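PDB 1O8X: tryparedoxin, which probably acts as a thioredoxin-like dithiol-disulfide oxidoreductase, relaying electrons in the trypanosomatid defence against oxidative stress. Local coordinates for residues C68-E74 and F91-V97; F46-L50 and R128-V132; L4-L8 and L30-Y34. The protein carries 1 engineered substitution. One frame throughout, in Å; residues are numbered along the deposited sequence.

Contact 1 of 3, residues C68-E74 and F91-V97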
ATOM      1  N   CYS A  68       3.171   1.869  -3.424  1.00 12.96           N
ATOM      2  CA  CYS A  68       4.027   1.244  -4.424  1.00 13.46           C
ATOM      3  C   CYS A  68       3.768   1.954  -5.745  1.00 13.49           C
ATOM      4  O   CYS A  68       2.768   1.704  -6.411  1.00 13.07           O
ATOM      5  CB  CYS A  68       3.681  -0.236  -4.532  1.00 14.18           C
ATOM      6  SG  CYS A  68       4.017  -1.163  -3.030  1.00 14.89           S
ATOM      7  N   THR A  69       4.664   2.858  -6.110  1.00 14.69           N
ATOM      8  CA  THR A  69       4.398   3.772  -7.195  1.00 15.49           C
ATOM      9  C   THR A  69       4.516   3.200  -8.622  1.00 14.89           C
ATOM     10  O   THR A  69       5.389   2.389  -8.896  1.00 15.67           O
ATOM     11  CB  THR A  69       5.303   5.002  -7.006  1.00 17.30           C
ATOM     12  OG1 THR A  69       4.900   6.017  -7.922  1.00 20.01           O
ATOM     13  CG2 THR A  69       6.766   4.700  -7.364  1.00 19.23           C
ATOM     14  N   TRP A  70       3.618   3.631  -9.504  1.00 14.57           N
ATOM     15  CA  TRP A  70       3.791   3.444 -10.946  1.00 14.73           C
ATOM     16  C   TRP A  70       4.178   4.767 -11.648  1.00 15.46           C
ATOM     17  O   TRP A  70       4.217   4.835 -12.879  1.00 15.98           O
ATOM     18  CB  TRP A  70       2.525   2.855 -11.572  1.00 14.31           C
ATOM     19  CG  TRP A  70       2.364   1.361 -11.372  1.00 13.22           C
ATOM     20  CD1 TRP A  70       3.012   0.550 -10.464  1.00 14.01           C
ATOM     21  CD2 TRP A  70       1.469   0.516 -12.087  1.00 12.44           C
ATOM     22  NE1 TRP A  70       2.582  -0.751 -10.604  1.00 13.90           N
ATOM     23  CE2 TRP A  70       1.632  -0.797 -11.592  1.00 12.55           C
ATOM     24  CE3 TRP A  70       0.546   0.732 -13.116  1.00 12.70           C
ATOM     25  CZ2 TRP A  70       0.904  -1.882 -12.096  1.00 12.76           C
ATOM     26  CZ3 TRP A  70      -0.178  -0.332 -13.603  1.00 13.21           C
ATOM     27  CH2 TRP A  70      -0.001  -1.627 -13.093  1.00 13.55           C
ATOM     28  N   ASP A  71       4.464   5.804 -10.863  1.00 16.98           N
ATOM     29  CA  ASP A  71       5.089   7.011 -11.398  1.00 18.54           C
ATOM     30  C   ASP A  71       6.517   6.730 -11.828  1.00 19.52           C
ATOM     31  O   ASP A  71       7.288   6.140 -11.081  1.00 20.65           O
ATOM     32  CB  ASP A  71       5.102   8.135 -10.369  1.00 19.24           C
ATOM     33  CG  ASP A  71       3.757   8.792 -10.235  1.00 20.44           C
ATOM     34  OD1 ASP A  71       3.307   9.470 -11.186  1.00 23.81           O
ATOM     35  OD2 ASP A  71       3.073   8.642  -9.225  1.00 23.06           O
ATOM     36  N   GLU A  72       6.877   7.213 -13.016  1.00 20.58           N
ATOM     37  CA  GLU A  72       8.238   7.046 -13.529  1.00 21.77           C
ATOM     38  C   GLU A  72       9.136   8.256 -13.337  1.00 23.48           C
ATOM     39  O   GLU A  72      10.334   8.179 -13.596  1.00 25.04           O
ATOM     40  CB  GLU A  72       8.185   6.572 -14.978  1.00 21.54           C
ATOM     41  CG  GLU A  72       7.559   5.197 -15.006  1.00 19.29           C
ATOM     42  CD  GLU A  72       7.487   4.574 -16.372  1.00 18.02           C
ATOM     43  OE1 GLU A  72       8.419   4.754 -17.175  1.00 17.45           O
ATOM     44  OE2 GLU A  72       6.500   3.871 -16.618  1.00 17.45           O
ATOM     45  N   GLU A  73       8.549   9.365 -12.896  1.00 23.94           N
ATOM     46  CA  GLU A  73       9.296  10.588 -12.589  1.00 24.75           C
ATOM     47  C   GLU A  73       9.333  10.811 -11.084  1.00 25.14           C
ATOM     48  O   GLU A  73       8.290  10.751 -10.427  1.00 24.85           O
ATOM     49  CB  GLU A  73       8.601  11.775 -13.234  1.00 25.10           C
ATOM     50  CG  GLU A  73       8.612  11.775 -14.750  1.00 26.11           C
ATOM     51  CD  GLU A  73       7.841  12.953 -15.306  1.00 27.56           C
ATOM     52  OE1 GLU A  73       6.603  12.956 -15.185  1.00 29.40           O
ATOM     53  OE2 GLU A  73       8.469  13.878 -15.856  1.00 28.42           O
ATOM     54  N   GLU A  74      10.522  11.073 -10.542  1.00 25.61           N
ATOM     55  CA  GLU A  74      10.674  11.289  -9.105  1.00 26.71           C
ATOM     56  C   GLU A  74       9.815  12.439  -8.583  1.00 26.87           C
ATOM     57  O   GLU A  74       9.214  12.311  -7.515  1.00 26.69           O
ATOM     58  CB  GLU A  74      12.142  11.468  -8.694  1.00 27.22           C
ATOM     59  CG  GLU A  74      12.347  11.428  -7.181  1.00 28.53           C
ATOM     60  CD  GLU A  74      13.765  11.083  -6.746  1.00 30.76           C
ATOM     61  OE1 GLU A  74      14.722  11.210  -7.552  1.00 32.09           O
ATOM     62  OE2 GLU A  74      13.923  10.689  -5.574  1.00 32.15           O
ATOM     63  N   PHE A  91      11.433   5.822  -4.065  1.00 23.42           N
ATOM     64  CA  PHE A  91      11.483   5.901  -5.520  1.00 24.51           C
ATOM     65  C   PHE A  91      12.698   5.171  -6.121  1.00 25.43           C
ATOM     66  O   PHE A  91      12.596   4.586  -7.200  1.00 25.63           O
ATOM     67  CB  PHE A  91      11.456   7.367  -5.981  1.00 24.99           C
ATOM     68  CG  PHE A  91      11.378   7.526  -7.473  1.00 25.66           C
ATOM     69  CD1 PHE A  91      10.164   7.375  -8.136  1.00 26.26           C
ATOM     70  CD2 PHE A  91      12.524   7.799  -8.224  1.00 26.55           C
ATOM     71  CE1 PHE A  91      10.083   7.508  -9.524  1.00 25.83           C
ATOM     72  CE2 PHE A  91      12.453   7.929  -9.612  1.00 26.76           C
ATOM     73  CZ  PHE A  91      11.238   7.791 -10.263  1.00 26.61           C
ATOM     74  N   ALA A  92      13.827   5.200  -5.411  1.00 26.18           N
ATOM     75  CA  ALA A  92      15.049   4.501  -5.825  1.00 27.29           C
ATOM     76  C   ALA A  92      14.889   2.983  -5.898  1.00 27.82           C
ATOM     77  O   ALA A  92      15.641   2.311  -6.610  1.00 28.57           O
ATOM     78  CB  ALA A  92      16.209   4.868  -4.901  1.00 27.45           C
ATOM     79  N   GLN A  93      13.902   2.450  -5.171  1.00 27.86           N
ATOM     80  CA  GLN A  93      13.634   1.013  -5.137  1.00 27.79           C
ATOM     81  C   GLN A  93      12.436   0.649  -6.021  1.00 27.24           C
ATOM     82  O   GLN A  93      11.718  -0.314  -5.739  1.00 26.39           O
ATOM     83  CB  GLN A  93      13.429   0.538  -3.693  1.00 28.20           C
ATOM     84  CG  GLN A  93      14.702   0.045  -2.990  1.00 30.88           C
ATOM     85  CD  GLN A  93      15.662   1.163  -2.611  1.00 33.35           C
ATOM     86  OE1 GLN A  93      16.873   1.044  -2.822  1.00 35.47           O
ATOM     87  NE2 GLN A  93      15.134   2.242  -2.044  1.00 35.31           N
ATOM     88  N   SER A  94      12.239   1.411  -7.097  1.00 26.88           N
ATOM     89  CA  SER A  94      11.149   1.175  -8.047  1.00 27.35           C
ATOM     90  C   SER A  94      11.201  -0.189  -8.713  1.00 27.01           C
ATOM     91  O   SER A  94      10.150  -0.760  -9.022  1.00 27.06           O
ATOM     92  CB  SER A  94      11.112   2.257  -9.125  1.00 27.37           C
ATOM     93  OG  SER A  94      10.585   3.470  -8.611  1.00 27.93           O
ATOM     94  N   GLU A  95      12.406  -0.710  -8.942  1.00 26.89           N
ATOM     95  CA  GLU A  95      12.560  -2.046  -9.515  1.00 27.17           C
ATOM     96  C   GLU A  95      11.854  -3.084  -8.642  1.00 25.57           C
ATOM     97  O   GLU A  95      11.204  -3.998  -9.166  1.00 25.42           O
ATOM     98  CB  GLU A  95      14.040  -2.389  -9.698  1.00 28.01           C
ATOM     99  CG  GLU A  95      14.646  -1.809 -10.970  1.00 32.78           C
ATOM    100  CD  GLU A  95      15.995  -1.132 -10.753  1.00 37.67           C
ATOM    101  OE1 GLU A  95      16.575  -1.254  -9.649  1.00 40.48           O
ATOM    102  OE2 GLU A  95      16.480  -0.458 -11.693  1.00 40.47           O
ATOM    103  N   ALA A  96      11.948  -2.922  -7.324  1.00 24.20           N
ATOM    104  CA  ALA A  96      11.260  -3.810  -6.389  1.00 22.94           C
ATOM    105  C   ALA A  96       9.752  -3.687  -6.576  1.00 21.54           C
ATOM    106  O   ALA A  96       9.046  -4.677  -6.492  1.00 21.34           O
ATOM    107  CB  ALA A  96      11.641  -3.513  -4.953  1.00 23.44           C
ATOM    108  N   VAL A  97       9.268  -2.471  -6.835  1.00 20.12           N
ATOM    109  CA  VAL A  97       7.836  -2.255  -7.049  1.00 18.52           C
ATOM    110  C   VAL A  97       7.357  -2.917  -8.335  1.00 18.01           C
ATOM    111  O   VAL A  97       6.269  -3.510  -8.372  1.00 16.39           O
ATOM    112  CB  VAL A  97       7.476  -0.750  -7.056  1.00 18.39           C
ATOM    113  CG1 VAL A  97       6.019  -0.559  -7.479  1.00 17.68           C
ATOM    114  CG2 VAL A  97       7.711  -0.156  -5.683  1.00 19.48           C
TER
HETATM  115  O   HOH W   1       9.090   4.088 -10.912  1.00 29.52           O

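Contact 2 of 3, residues F46-L50 and R128-V132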
ATOM      1  N   PHE A  46     -10.509   7.385  -5.605  1.00 12.88           N
ATOM      2  CA  PHE A  46     -10.308   6.297  -4.652  1.00 12.61           C
ATOM      3  C   PHE A  46      -9.431   6.704  -3.467  1.00 12.30           C
ATOM      4  O   PHE A  46      -9.731   6.368  -2.313  1.00 12.89           O
ATOM      5  CB  PHE A  46      -9.723   5.041  -5.317  1.00 12.99           C
ATOM      6  CG  PHE A  46      -9.456   3.945  -4.341  1.00 11.81           C
ATOM      7  CD1 PHE A  46     -10.518   3.289  -3.748  1.00 13.17           C
ATOM      8  CD2 PHE A  46      -8.157   3.612  -3.961  1.00 13.12           C
ATOM      9  CE1 PHE A  46     -10.286   2.283  -2.800  1.00 13.01           C
ATOM     10  CE2 PHE A  46      -7.927   2.601  -3.023  1.00 13.56           C
ATOM     11  CZ  PHE A  46      -9.001   1.945  -2.449  1.00 13.29           C
ATOM     12  N   THR A  47      -8.348   7.429  -3.742  1.00 13.23           N
ATOM     13  CA  THR A  47      -7.386   7.752  -2.702  1.00 14.02           C
ATOM     14  C   THR A  47      -8.006   8.425  -1.467  1.00 13.63           C
ATOM     15  O   THR A  47      -7.688   8.018  -0.357  1.00 13.53           O
ATOM     16  CB  THR A  47      -6.175   8.519  -3.258  1.00 14.57           C
ATOM     17  OG1 THR A  47      -5.551   7.730  -4.270  1.00 15.54           O
ATOM     18  CG2 THR A  47      -5.086   8.653  -2.185  1.00 15.62           C
ATOM     19  N   PRO A  48      -8.891   9.422  -1.612  1.00 13.76           N
ATOM     20  CA  PRO A  48      -9.527  10.019  -0.420  1.00 13.80           C
ATOM     21  C   PRO A  48     -10.358   9.031   0.406  1.00 13.34           C
ATOM     22  O   PRO A  48     -10.415   9.160   1.621  1.00 13.53           O
ATOM     23  CB  PRO A  48     -10.410  11.136  -1.008  1.00 14.36           C
ATOM     24  CG  PRO A  48      -9.831  11.401  -2.337  1.00 16.01           C
ATOM     25  CD  PRO A  48      -9.321  10.111  -2.843  1.00 14.80           C
ATOM     26  N   GLN A  49     -10.982   8.051  -0.245  1.00 12.47           N
ATOM     27  CA  GLN A  49     -11.732   7.022   0.477  1.00 12.58           C
ATOM     28  C   GLN A  49     -10.775   6.126   1.282  1.00 12.00           C
ATOM     29  O   GLN A  49     -11.071   5.741   2.414  1.00 12.72           O
ATOM     30  CB  GLN A  49     -12.588   6.211  -0.488  1.00 12.52           C
ATOM     31  CG  GLN A  49     -13.672   7.057  -1.175  1.00 13.91           C
ATOM     32  CD  GLN A  49     -14.385   6.285  -2.256  1.00 13.37           C
ATOM     33  OE1 GLN A  49     -15.298   5.510  -1.968  1.00 15.46           O
ATOM     34  NE2 GLN A  49     -13.969   6.480  -3.507  1.00 13.40           N
ATOM     35  N   LEU A  50      -9.609   5.823   0.714  1.00 11.88           N
ATOM     36  CA  LEU A  50      -8.609   5.041   1.417  1.00 12.04           C
ATOM     37  C   LEU A  50      -8.033   5.868   2.573  1.00 12.22           C
ATOM     38  O   LEU A  50      -7.817   5.329   3.666  1.00 12.41           O
ATOM     39  CB  LEU A  50      -7.527   4.557   0.444  1.00 11.93           C
ATOM     40  CG  LEU A  50      -6.369   3.791   1.084  1.00 11.58           C
ATOM     41  CD1 LEU A  50      -6.832   2.554   1.849  1.00 13.15           C
ATOM     42  CD2 LEU A  50      -5.400   3.390  -0.013  1.00 12.91           C
ATOM     43  N   ARG A 128      -9.246  -2.730  -3.028  1.00 10.86           N
ATOM     44  CA  ARG A 128      -9.644  -1.512  -3.737  1.00 11.40           C
ATOM     45  C   ARG A 128     -11.128  -1.560  -4.103  1.00 11.75           C
ATOM     46  O   ARG A 128     -11.784  -0.522  -4.138  1.00 13.65           O
ATOM     47  CB  ARG A 128      -8.766  -1.323  -4.972  1.00 12.11           C
ATOM     48  CG  ARG A 128      -9.140  -0.170  -5.891  1.00 11.74           C
ATOM     49  CD  ARG A 128     -10.085  -0.626  -6.999  1.00 11.74           C
ATOM     50  NE  ARG A 128     -10.400   0.419  -7.946  1.00 12.95           N
ATOM     51  CZ  ARG A 128     -11.229   1.413  -7.701  1.00 12.80           C
ATOM     52  NH1 ARG A 128     -11.843   1.515  -6.526  1.00 13.76           N
ATOM     53  NH2 ARG A 128     -11.444   2.330  -8.640  1.00 14.42           N
ATOM     54  N   ALA A 129     -11.643  -2.755  -4.415  1.00 11.54           N
ATOM     55  CA  ALA A 129     -13.055  -2.931  -4.750  1.00 12.15           C
ATOM     56  C   ALA A 129     -13.931  -3.028  -3.514  1.00 12.45           C
ATOM     57  O   ALA A 129     -15.038  -2.493  -3.477  1.00 14.00           O
ATOM     58  CB  ALA A 129     -13.227  -4.184  -5.622  1.00 13.10           C
ATOM     59  N   THR A 130     -13.457  -3.736  -2.491  1.00 12.16           N
ATOM     60  CA  THR A 130     -14.310  -3.997  -1.329  1.00 13.21           C
ATOM     61  C   THR A 130     -14.365  -2.792  -0.393  1.00 13.18           C
ATOM     62  O   THR A 130     -15.401  -2.545   0.238  1.00 14.43           O
ATOM     63  CB  THR A 130     -13.846  -5.243  -0.564  1.00 13.61           C
ATOM     64  OG1 THR A 130     -12.481  -5.068  -0.180  1.00 13.64           O
ATOM     65  CG2 THR A 130     -13.867  -6.493  -1.464  1.00 15.15           C
ATOM     66  N   LEU A 131     -13.278  -2.031  -0.309  1.00 12.60           N
ATOM     67  CA  LEU A 131     -13.251  -0.900   0.612  1.00 13.11           C
ATOM     68  C   LEU A 131     -14.331   0.128   0.289  1.00 13.74           C
ATOM     69  O   LEU A 131     -14.963   0.669   1.199  1.00 14.18           O
ATOM     70  CB  LEU A 131     -11.862  -0.280   0.639  1.00 13.52           C
ATOM     71  CG  LEU A 131     -11.589   0.882   1.594  1.00 15.52           C
ATOM     72  CD1 LEU A 131     -10.129   0.847   2.032  1.00 17.60           C
ATOM     73  CD2 LEU A 131     -11.897   2.209   0.975  1.00 18.29           C
ATOM     74  N   VAL A 132     -14.532   0.416  -0.997  1.00 14.40           N
ATOM     75  CA  VAL A 132     -15.489   1.465  -1.357  1.00 15.82           C
ATOM     76  C   VAL A 132     -16.920   1.079  -0.991  1.00 16.89           C
ATOM     77  O   VAL A 132     -17.771   1.951  -0.830  1.00 19.15           O
ATOM     78  CB  VAL A 132     -15.355   1.940  -2.819  1.00 16.42           C
ATOM     79  CG1 VAL A 132     -13.964   2.465  -3.100  1.00 17.02           C
ATOM     80  CG2 VAL A 132     -15.713   0.839  -3.767  1.00 17.84           C
TER

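Contact 3 of 3, residues L4-L8 and L30-Y34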
ATOM      1  N   LEU A   4       7.801  -9.977   5.098  1.00 36.08           N
ATOM      2  CA  LEU A   4       7.864  -8.948   4.058  1.00 36.14           C
ATOM      3  C   LEU A   4       9.093  -9.003   3.152  1.00 36.71           C
ATOM      4  O   LEU A   4       9.097  -8.393   2.079  1.00 36.77           O
ATOM      5  CB  LEU A   4       7.742  -7.552   4.668  1.00 35.61           C
ATOM      6  CG  LEU A   4       6.406  -7.182   5.319  1.00 34.19           C
ATOM      7  CD1 LEU A   4       6.493  -5.779   5.879  1.00 33.18           C
ATOM      8  CD2 LEU A   4       5.228  -7.308   4.340  1.00 33.03           C
ATOM      9  N   ASP A   5      10.132  -9.720   3.583  1.00 37.23           N
ATOM     10  CA  ASP A   5      11.340  -9.877   2.773  1.00 37.64           C
ATOM     11  C   ASP A   5      11.044 -10.468   1.393  1.00 36.92           C
ATOM     12  O   ASP A   5      11.698 -10.122   0.411  1.00 37.31           O
ATOM     13  CB  ASP A   5      12.387 -10.720   3.503  1.00 38.63           C
ATOM     14  CG  ASP A   5      13.812 -10.326   3.138  1.00 40.73           C
ATOM     15  OD1 ASP A   5      14.050  -9.147   2.785  1.00 42.79           O
ATOM     16  OD2 ASP A   5      14.767 -11.131   3.171  1.00 43.33           O
ATOM     17  N   LYS A   6      10.049 -11.347   1.333  1.00 35.85           N
ATOM     18  CA  LYS A   6       9.556 -11.914   0.081  1.00 34.80           C
ATOM     19  C   LYS A   6       9.143 -10.830  -0.930  1.00 33.54           C
ATOM     20  O   LYS A   6       9.433 -10.931  -2.126  1.00 33.56           O
ATOM     21  CB  LYS A   6       8.366 -12.827   0.388  1.00 35.15           C
ATOM     22  CG  LYS A   6       7.951 -13.740  -0.737  1.00 36.21           C
ATOM     23  CD  LYS A   6       6.604 -14.370  -0.439  1.00 37.79           C
ATOM     24  CE  LYS A   6       6.014 -14.987  -1.691  1.00 39.29           C
ATOM     25  NZ  LYS A   6       5.097 -16.108  -1.366  1.00 40.49           N
ATOM     26  N   TYR A   7       8.470  -9.794  -0.431  1.00 31.94           N
ATOM     27  CA  TYR A   7       7.880  -8.758  -1.275  1.00 30.27           C
ATOM     28  C   TYR A   7       8.790  -7.574  -1.488  1.00 30.79           C
ATOM     29  O   TYR A   7       8.767  -6.950  -2.548  1.00 30.66           O
ATOM     30  CB  TYR A   7       6.578  -8.278  -0.640  1.00 28.57           C
ATOM     31  CG  TYR A   7       5.602  -9.400  -0.457  1.00 24.02           C
ATOM     32  CD1 TYR A   7       5.091  -9.705   0.793  1.00 20.31           C
ATOM     33  CD2 TYR A   7       5.210 -10.179  -1.540  1.00 22.01           C
ATOM     34  CE1 TYR A   7       4.198 -10.747   0.962  1.00 18.68           C
ATOM     35  CE2 TYR A   7       4.323 -11.209  -1.386  1.00 20.71           C
ATOM     36  CZ  TYR A   7       3.828 -11.504  -0.136  1.00 18.46           C
ATOM     37  OH  TYR A   7       2.935 -12.540  -0.021  1.00 18.77           O
ATOM     38  N   LEU A   8       9.576  -7.277  -0.458  1.00 31.52           N
ATOM     39  CA  LEU A   8      10.514  -6.162  -0.452  1.00 32.48           C
ATOM     40  C   LEU A   8      11.893  -6.685  -0.054  1.00 33.22           C
ATOM     41  O   LEU A   8      12.357  -6.416   1.059  1.00 33.19           O
ATOM     42  CB  LEU A   8      10.055  -5.080   0.538  1.00 32.45           C
ATOM     43  CG  LEU A   8       8.605  -4.578   0.489  1.00 32.68           C
ATOM     44  CD1 LEU A   8       8.232  -3.875   1.787  1.00 32.94           C
ATOM     45  CD2 LEU A   8       8.393  -3.657  -0.701  1.00 32.92           C
ATOM     46  N   LEU A  30      -1.188  -6.057   9.513  1.00 12.67           N
ATOM     47  CA  LEU A  30      -1.577  -6.296   8.127  1.00 12.28           C
ATOM     48  C   LEU A  30      -0.986  -5.154   7.310  1.00 11.88           C
ATOM     49  O   LEU A  30      -1.079  -3.991   7.713  1.00 12.83           O
ATOM     50  CB  LEU A  30      -3.096  -6.304   8.015  1.00 13.44           C
ATOM     51  CG  LEU A  30      -3.665  -6.422   6.596  1.00 16.02           C
ATOM     52  CD1 LEU A  30      -3.348  -7.723   5.898  1.00 17.40           C
ATOM     53  CD2 LEU A  30      -5.166  -6.203   6.663  1.00 19.30           C
ATOM     54  N   VAL A  31      -0.374  -5.477   6.175  1.00 11.48           N
ATOM     55  CA  VAL A  31       0.259  -4.467   5.342  1.00 12.17           C
ATOM     56  C   VAL A  31      -0.434  -4.436   4.001  1.00 11.46           C
ATOM     57  O   VAL A  31      -0.483  -5.452   3.309  1.00 11.82           O
ATOM     58  CB  VAL A  31       1.767  -4.758   5.155  1.00 12.74           C
ATOM     59  CG1 VAL A  31       2.388  -3.757   4.198  1.00 14.92           C
ATOM     60  CG2 VAL A  31       2.469  -4.695   6.511  1.00 14.34           C
ATOM     61  N   PHE A  32      -0.964  -3.276   3.635  1.00 10.81           N
ATOM     62  CA  PHE A  32      -1.566  -3.115   2.321  1.00 11.08           C
ATOM     63  C   PHE A  32      -0.586  -2.433   1.388  1.00 11.44           C
ATOM     64  O   PHE A  32      -0.170  -1.290   1.639  1.00 13.62           O
ATOM     65  CB  PHE A  32      -2.801  -2.222   2.402  1.00 12.24           C
ATOM     66  CG  PHE A  32      -3.995  -2.857   3.029  1.00 12.34           C
ATOM     67  CD1 PHE A  32      -4.360  -2.480   4.315  1.00 16.48           C
ATOM     68  CD2 PHE A  32      -4.798  -3.767   2.328  1.00 13.00           C
ATOM     69  CE1 PHE A  32      -5.473  -3.017   4.929  1.00 17.11           C
ATOM     70  CE2 PHE A  32      -5.920  -4.329   2.930  1.00 14.05           C
ATOM     71  CZ  PHE A  32      -6.272  -3.944   4.231  1.00 17.32           C
ATOM     72  N   PHE A  33      -0.250  -3.091   0.290  1.00 10.72           N
ATOM     73  CA  PHE A  33       0.482  -2.465  -0.809  1.00 11.23           C
ATOM     74  C   PHE A  33      -0.510  -1.729  -1.687  1.00 10.34           C
ATOM     75  O   PHE A  33      -1.459  -2.335  -2.206  1.00 11.07           O
ATOM     76  CB  PHE A  33       1.212  -3.533  -1.619  1.00 11.94           C
ATOM     77  CG  PHE A  33       2.231  -4.288  -0.830  1.00 13.01           C
ATOM     78  CD1 PHE A  33       2.110  -5.660  -0.656  1.00 16.13           C
ATOM     79  CD2 PHE A  33       3.322  -3.624  -0.270  1.00 14.01           C
ATOM     80  CE1 PHE A  33       3.072  -6.378   0.069  1.00 17.05           C
ATOM     81  CE2 PHE A  33       4.280  -4.321   0.463  1.00 15.50           C
ATOM     82  CZ  PHE A  33       4.153  -5.708   0.624  1.00 17.09           C
ATOM     83  N   TYR A  34      -0.316  -0.419  -1.811  1.00 10.16           N
ATOM     84  CA  TYR A  34      -1.203   0.436  -2.601  1.00 10.30           C
ATOM     85  C   TYR A  34      -0.500   0.819  -3.883  1.00 10.07           C
ATOM     86  O   TYR A  34       0.438   1.609  -3.874  1.00 11.52           O
ATOM     87  CB  TYR A  34      -1.591   1.687  -1.805  1.00 10.44           C
ATOM     88  CG  TYR A  34      -2.528   2.610  -2.566  1.00 10.40           C
ATOM     89  CD1 TYR A  34      -3.580   2.095  -3.330  1.00 11.37           C
ATOM     90  CD2 TYR A  34      -2.368   4.000  -2.519  1.00 11.66           C
ATOM     91  CE1 TYR A  34      -4.450   2.937  -4.022  1.00 12.47           C
ATOM     92  CE2 TYR A  34      -3.246   4.853  -3.216  1.00 12.27           C
ATOM     93  CZ  TYR A  34      -4.289   4.304  -3.947  1.00 11.88           C
ATOM     94  OH  TYR A  34      -5.186   5.090  -4.649  1.00 14.65           O
TER

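Contact 1 of 3, residues C68-E74 and F91-V97
After strand 63-69 comes a beta-alpha-beta crossover through helix 74-81 to strand 87-88, and residues 91-97 then fold back on the 68-74 end of the first strand. The contact begins with Phe-91, whose ring takes Glu-74, at the start of helix 74-81, over one face: Glu-74 CA stands 3.7 Å from the ring centroid and 9° off the normal, a CH-pi contact. The ring edge is turned to loop carbonyls, Asp-71 O lying 3.5 Å from Phe-91 CE1 and Glu-72 O 3.5 Å from Phe-91 CZ. Three residues on, Ser-94 OG donates to Phe-91 O (2.7 Å) and accepts from a water (2.8 Å) that also donates to Asp-71 O (2.7 Å). Val-97, one helical turn later, brings CG1 to 3.8 Å from Cys-68 CB and 3.3 Å from Thr-69 O. An ST turn from Asp-71 N to Thr-69 OG1 (3.0 Å) shapes the loop, and bonds from Ser-38 and Trp-39 tie it to the redox region at Cys-40. Van der Waals and CH-pi contact thus dominates, while the hydrogen-bonded link between the segments runs through water, implying that fit outweighs directional bonding.

Contact 2 of 3, residues F46-L50 and R128-V132
This is a largely apolar helix-to-helix contact, in which the long helix 41-57, whose N-terminal end carries the redox motif of the thioredoxin fold, meets the short helix 127-131 near the C-terminus. Its centre is an aromatic side chain inserted between residues one turn apart. Phe-46 points at the partner helix and lays one ring face against Arg-128, whose CG sits 4.0 Å from the ring centroid and 8° off its normal, a CH-pi contact; Arg-128 NH1 also comes to 3.6 Å from Phe-46 CD1. Val-132 CG1 approaches the ring edge at 3.6 Å from Phe-46 CD1, and the backbone Arg-128 O comes to 3.4 Å from Phe-46 CE1. Leu-131 meets two residues, its CD2 4.1 Å from Phe-46 CE1 and its CD1 3.7 Å from Leu-50 CD1, one turn further along the longer helix. Gln-49 flanks the pair, its OE1 3.5 Å from Val-132 CG1, while its NE2 bonds back to Gly-45 O. Between Phe-46 and Leu-50, Pro-48, with no amide hydrogen to give to the preceding turn, kinks the helix, as a proline does in the equivalent helix of thioredoxins. Phe-46 and Arg-128 also touch Pro-110, the position of the cis-proline in the thioredoxin family. The chemistry implies a joint made by hydrophobic burial and CH-pi contact, without charge pairing between the segments.

Contact 3 of 3, residues L4-L8 and L30-Y34
At the N-terminus a single turn packs on one face of strand 30-34, part of a central strand of the thioredoxin-fold sheet, and presents three side chains to it. The turn is closed by Leu-4 O, which accepts from Tyr-7 N (2.9 Å) and Leu-8 N (2.8 Å); this spacing sets Leu-4, Tyr-7 and Leu-8 all facing the strand. Their rotamers agree as well: each has chi1 near -60° (m), and both leucines continue with chi2 t, reaching forward in the extended mt form. Leu-4 thereby spans two strand residues, with CD1 4.2 Å from Val-31 CG2 and CD2 4.2 Å from Phe-33 CZ. On the strand, Phe-33 also takes chi1 m and projects its ring tip into the turn, where CZ lies 3.8 Å from Tyr-7 CB and CE2 4.2 Å from Leu-8 CD1. The two aromatic rings form an offset edge-to-face pair, centroids 5.7 Å apart and planes at 69°, with Phe-33 offering its edge to the face of Tyr-7. Leu-100 of helix 94-103 touches the side chains of both, so the turn and that helix share this face of the sheet. Tyr-7 is not wholly apolar: its OH bonds Gly-120 O. Aliphatic and aromatic carbon thus makes up the whole interface between the segments, implying that complementary side-chain shape and solvent exclusion seat the N-terminal turn on the core.

Overall arrangement
Strand 30-36 is the common element. Contact 3 uses one face of it; from the other face Tyr-34 OH reaches Thr-47 OG1 of segment 46-50 (2.7 Å), a probable hydrogen bond, although the centres of contacts 2 and 3 lie about 18 Å apart on opposite sides of the chain's centre. Contact 1 joins along the sheet, Cys-68 N meeting Tyr-34 O at 2.8 Å, with centres about 15 Å apart. Contacts 1 and 2 do not touch: nearest atoms are about 9 Å apart, centres about 22 Å. The redox site, Cys-40 and the engineered Ala-43 that replaces its disulfide partner, lies at the N-terminal end of helix 41-57, and Thr-47 OG1 also bonds Ala-43 O.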